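Local coordinates for protein peptidase S8 and S53, subtilisin, kexin, sedolisin (Mycobacterium smegmatis, PDB 4KG7) that probably acts as a subtilisin-type serine endopeptidase (MycP3, a mycosin) of the ESX-3 type VII secretion system, at residues G89-S94 with L161-V166; G114-G117 with F121-V124. All blocks are in the same frame, centred on the assembly; numbering follows the deposited sequence.

Contact 1: residues G89-S94 with L161-V166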
loop_
_atom_site.group_PDB
_atom_site.type_symbol
_atom_site.label_atom_id
_atom_site.label_comp_id
_atom_site.label_asym_id
_atom_site.label_seq_id
_atom_site.Cartn_x
_atom_site.Cartn_y
_atom_site.Cartn_z
ATOM N N GLY A 89 7.532 -12.593 8.757
ATOM C CA GLY A 89 7.787 -13.740 7.914
ATOM C C GLY A 89 7.945 -13.424 6.436
ATOM O O GLY A 89 8.000 -12.267 6.030
ATOM N N ASP A 90 7.999 -14.499 5.633
ATOM C CA ASP A 90 8.503 -14.421 4.266
ATOM C C ASP A 90 7.748 -15.441 3.394
ATOM O O ASP A 90 7.588 -16.610 3.775
ATOM C CB ASP A 90 10.009 -14.728 4.325
ATOM C CG ASP A 90 10.765 -14.415 3.041
ATOM O OD1 ASP A 90 10.168 -14.037 2.025
ATOM O OD2 ASP A 90 12.010 -14.582 3.054
ATOM N N TYR A 91 7.315 -14.988 2.223
ATOM C CA TYR A 91 6.625 -15.815 1.223
ATOM C C TYR A 91 7.527 -16.030 -0.001
ATOM O O TYR A 91 7.077 -16.616 -0.975
ATOM C CB TYR A 91 5.298 -15.158 0.788
ATOM C CG TYR A 91 4.287 -15.278 1.892
ATOM C CD1 TYR A 91 4.294 -14.383 2.969
ATOM C CD2 TYR A 91 3.389 -16.316 1.916
ATOM C CE1 TYR A 91 3.384 -14.514 4.018
ATOM C CE2 TYR A 91 2.484 -16.455 2.953
ATOM C CZ TYR A 91 2.487 -15.550 3.999
ATOM O OH TYR A 91 1.609 -15.693 5.057
ATOM N N ILE A 92 8.794 -15.614 0.091
ATOM C CA ILE A 92 9.768 -15.718 -1.024
ATOM C C ILE A 92 10.888 -16.683 -0.633
ATOM O O ILE A 92 11.033 -17.743 -1.239
ATOM C CB ILE A 92 10.320 -14.343 -1.430
ATOM C CG1 ILE A 92 9.195 -13.438 -1.973
ATOM C CG2 ILE A 92 11.386 -14.508 -2.488
ATOM C CD1 ILE A 92 8.596 -13.845 -3.302
ATOM N N GLU A 93 11.637 -16.324 0.405
ATOM C CA GLU A 93 12.596 -17.221 1.031
ATOM C C GLU A 93 12.053 -17.618 2.405
ATOM O O GLU A 93 10.835 -17.620 2.609
ATOM C CB GLU A 93 13.976 -16.561 1.126
ATOM C CG GLU A 93 14.559 -16.084 -0.203
ATOM C CD GLU A 93 15.924 -15.463 -0.044
ATOM O OE1 GLU A 93 16.032 -14.407 0.614
ATOM O OE2 GLU A 93 16.911 -16.026 -0.589
ATOM N N SER A 94 12.949 -17.906 3.352
ATOM C CA SER A 94 12.552 -18.335 4.697
ATOM C C SER A 94 13.072 -17.374 5.755
ATOM O O SER A 94 13.334 -17.767 6.913
ATOM C CB SER A 94 13.048 -19.763 4.972
ATOM O OG SER A 94 14.451 -19.869 4.810
ATOM N N LEU A 161 -0.651 -13.472 -1.251
ATOM C CA LEU A 161 -1.222 -12.273 -0.688
ATOM C C LEU A 161 -2.350 -12.655 0.303
ATOM O O LEU A 161 -2.459 -12.090 1.412
ATOM C CB LEU A 161 -1.794 -11.352 -1.762
ATOM C CG LEU A 161 -2.448 -10.082 -1.201
ATOM C CD1 LEU A 161 -1.482 -9.298 -0.359
ATOM C CD2 LEU A 161 -2.982 -9.218 -2.347
ATOM N N ALA A 162 -3.176 -13.627 -0.095
ATOM C CA ALA A 162 -4.312 -14.008 0.751
ATOM C C ALA A 162 -3.814 -14.565 2.078
ATOM O O ALA A 162 -4.365 -14.250 3.142
ATOM C CB ALA A 162 -5.162 -15.032 0.057
ATOM N N ARG A 163 -2.794 -15.422 2.023
ATOM C CA ARG A 163 -2.239 -15.950 3.258
ATOM C C ARG A 163 -1.642 -14.833 4.109
ATOM O O ARG A 163 -1.786 -14.821 5.341
ATOM C CB ARG A 163 -1.202 -17.027 2.966
ATOM C CG ARG A 163 -1.831 -18.301 2.421
ATOM C CD ARG A 163 -0.807 -19.432 2.406
ATOM N NE ARG A 163 0.109 -19.367 1.276
ATOM C CZ ARG A 163 1.426 -19.580 1.298
ATOM N NH1 ARG A 163 2.118 -19.744 2.417
ATOM N NH2 ARG A 163 2.080 -19.587 0.152
ATOM N N ALA A 164 -0.928 -13.917 3.464
ATOM C CA ALA A 164 -0.262 -12.831 4.201
ATOM C C ALA A 164 -1.256 -11.926 4.900
ATOM O O ALA A 164 -0.977 -11.403 5.974
ATOM C CB ALA A 164 0.614 -12.025 3.262
ATOM N N VAL A 165 -2.394 -11.713 4.272
ATOM C CA VAL A 165 -3.443 -10.884 4.853
ATOM C C VAL A 165 -4.000 -11.523 6.118
ATOM O O VAL A 165 -4.157 -10.862 7.125
ATOM C CB VAL A 165 -4.546 -10.580 3.807
ATOM C CG1 VAL A 165 -5.846 -10.110 4.451
ATOM C CG2 VAL A 165 -4.047 -9.600 2.748
ATOM N N VAL A 166 -4.294 -12.818 6.052
ATOM C CA VAL A 166 -4.726 -13.557 7.222
ATOM C C VAL A 166 -3.653 -13.514 8.301
ATOM O O VAL A 166 -3.960 -13.304 9.470
ATOM C CB VAL A 166 -5.061 -14.996 6.854
ATOM C CG1 VAL A 166 -5.275 -15.807 8.125
ATOM C CG2 VAL A 166 -6.286 -14.996 5.961
#
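The edge of the Y91 ring is set against one face of the R163 guanidinium, with the two planes 64° apart. CE2 of Y91 rides 3.3 Å above the guanidinium plane, displaced toward its rim, and its closest atom is NH1 of R163 at 3.4 Å. On the other side of the phenol, A164 CB approaches the ring obliquely, 3.8 Å from Y91 CE1. In the subtilisin fold this joins the end of strand 85-90, outermost in the parallel sheet, to helix 150-170, packed on that sheet. The arginine chain bends at chi3 (-80°), which brings a face of its guanidinium to the ring edge. The polar tips converge on the N-terminal segment: T19 O accepts from both Y91 OH and R163 NH1, while R163 NH2 pairs with E159 one helical turn earlier. T19 O thus joins the two buried groups, and E159 and G21 O hold the guanidinium at NH2. I133 of strand 129-134 touches both Y91 and A164. Just past the strand, the chain folds into an Asx turn around Y91: I92 N donates to D90 OD1 at 2.8 Å, meeting that oxygen from above the carboxylate plane.

Contact 2: residues G114-G117 with F121-V124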
loop_
_atom_site.group_PDB
_atom_site.type_symbol
_atom_site.label_atom_id
_atom_site.label_comp_id
_atom_site.label_asym_id
_atom_site.label_seq_id
_atom_site.Cartn_x
_atom_site.Cartn_y
_atom_site.Cartn_z
ATOM N N GLY A 114 8.429 5.657 10.160
ATOM C CA GLY A 114 9.825 6.048 10.353
ATOM C C GLY A 114 9.980 7.099 11.460
ATOM O O GLY A 114 9.069 7.866 11.735
ATOM N N GLN A 115 11.149 7.115 12.078
ATOM C CA GLN A 115 11.382 7.973 13.223
ATOM C C GLN A 115 11.898 9.326 12.803
ATOM O O GLN A 115 12.649 9.443 11.831
ATOM C CB GLN A 115 12.373 7.323 14.173
ATOM C CG GLN A 115 11.886 6.002 14.727
ATOM C CD GLN A 115 10.556 6.167 15.426
ATOM O OE1 GLN A 115 10.483 6.869 16.463
ATOM N NE2 GLN A 115 9.511 5.555 14.882
ATOM N N PRO A 116 11.510 10.372 13.544
ATOM C CA PRO A 116 12.144 11.673 13.344
ATOM C C PRO A 116 13.620 11.560 13.693
ATOM O O PRO A 116 14.040 10.618 14.346
ATOM C CB PRO A 116 11.403 12.592 14.321
ATOM C CG PRO A 116 10.850 11.676 15.345
ATOM C CD PRO A 116 10.488 10.416 14.609
ATOM N N GLY A 117 14.405 12.517 13.243
ATOM C CA GLY A 117 15.840 12.454 13.439
ATOM C C GLY A 117 16.463 13.807 13.171
ATOM O O GLY A 117 15.780 14.841 13.249
ATOM N N PHE A 121 12.762 14.756 8.166
ATOM C CA PHE A 121 11.929 13.581 7.830
ATOM C C PHE A 121 11.297 12.930 9.055
ATOM O O PHE A 121 11.939 12.759 10.072
ATOM C CB PHE A 121 12.728 12.512 7.087
ATOM C CG PHE A 121 11.922 11.260 6.852
ATOM C CD1 PHE A 121 11.007 11.219 5.816
ATOM C CD2 PHE A 121 12.003 10.169 7.712
ATOM C CE1 PHE A 121 10.214 10.124 5.635
ATOM C CE2 PHE A 121 11.214 9.050 7.515
ATOM C CZ PHE A 121 10.309 9.041 6.482
ATOM N N SER A 122 10.027 12.545 8.923
ATOM C CA SER A 122 9.365 11.697 9.905
ATOM C C SER A 122 8.330 10.831 9.217
ATOM O O SER A 122 7.699 11.260 8.244
ATOM C CB SER A 122 8.636 12.517 10.966
ATOM O OG SER A 122 8.003 11.688 11.926
ATOM N N GLY A 123 8.118 9.643 9.769
ATOM C CA GLY A 123 6.927 8.889 9.438
ATOM C C GLY A 123 5.664 9.599 9.882
ATOM O O GLY A 123 5.701 10.492 10.748
ATOM N N VAL A 124 4.529 9.209 9.308
ATOM C CA VAL A 124 3.231 9.771 9.707
ATOM C C VAL A 124 2.901 9.442 11.171
ATOM O O VAL A 124 2.341 10.260 11.916
ATOM C CB VAL A 124 2.103 9.242 8.791
ATOM C CG1 VAL A 124 0.732 9.712 9.262
ATOM C CG2 VAL A 124 2.341 9.677 7.363
HETATM O O HOH W 1 12.948 14.518 11.780
#
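S122 faces the proline ring of P116 across a tight return of the chain, in the connection between helix 104-113 and strand 129-134 of the subtilisin fold. From its CA, the CB of S122 sets off neither at the facing segment nor away from it, and the first torsion (chi1 -179°) places OG anti to its own backbone N. There the hydroxyl does two things: it lies 3.9 Å from P116 CD, and it donates to G123 O at 2.8 Å, in the carbonyl plane and on a lone pair. The serine thereby grips the carbonyl of the next residue, in the peptide between G123 and V124. G123 N in turn donates to G114 O at 2.8 Å, a bent bond (144° at the hydrogen) whose donor stands well above the carbonyl plane. With glycine on both ends of this bond, the two backbones come within 4.2 Å between the CA atoms of G114 and G123. Further along, F121 O receives a nearly straight CH...O contact from P116 CA at 3.5 Å, and a water links the two arms of the return, accepting from G117 N at 2.9 Å and donating to F121 O at 2.7 Å. The F121 ring approaches G114 obliquely, its CE2 4.4 Å from G114 CA, and touches S292 and V293 of strand 292-293. W59 of helix 55-59 packs on S122, and the side chain of V124 touches Y324, V328 and L331, so the loop sits between helix 55-59, helix 318-335 and strand 292-293.

From the N terminus, the chain runs through strand 68-73 into strand 85-90, where contact 1 opens. It then passes through helix 104-113, which starts at the probable charge-relay histidine H104, and reaches contact 2, a short local loop closed between 114-117 and 121-124 before strand 129-134. Only at helix 150-170 does contact 1 close. Contact 2 is therefore nested within the long loop of contact 1, and the two do not cross. One joins the end of the edge strand 85-90 to helix 150-170; the other lies inside the crossover from strand 85-90 to strand 129-134. The centres of contact 1 and contact 2 are about 27 Å apart, and the nearest atoms of contact 1 and contact 2 about 18 Å.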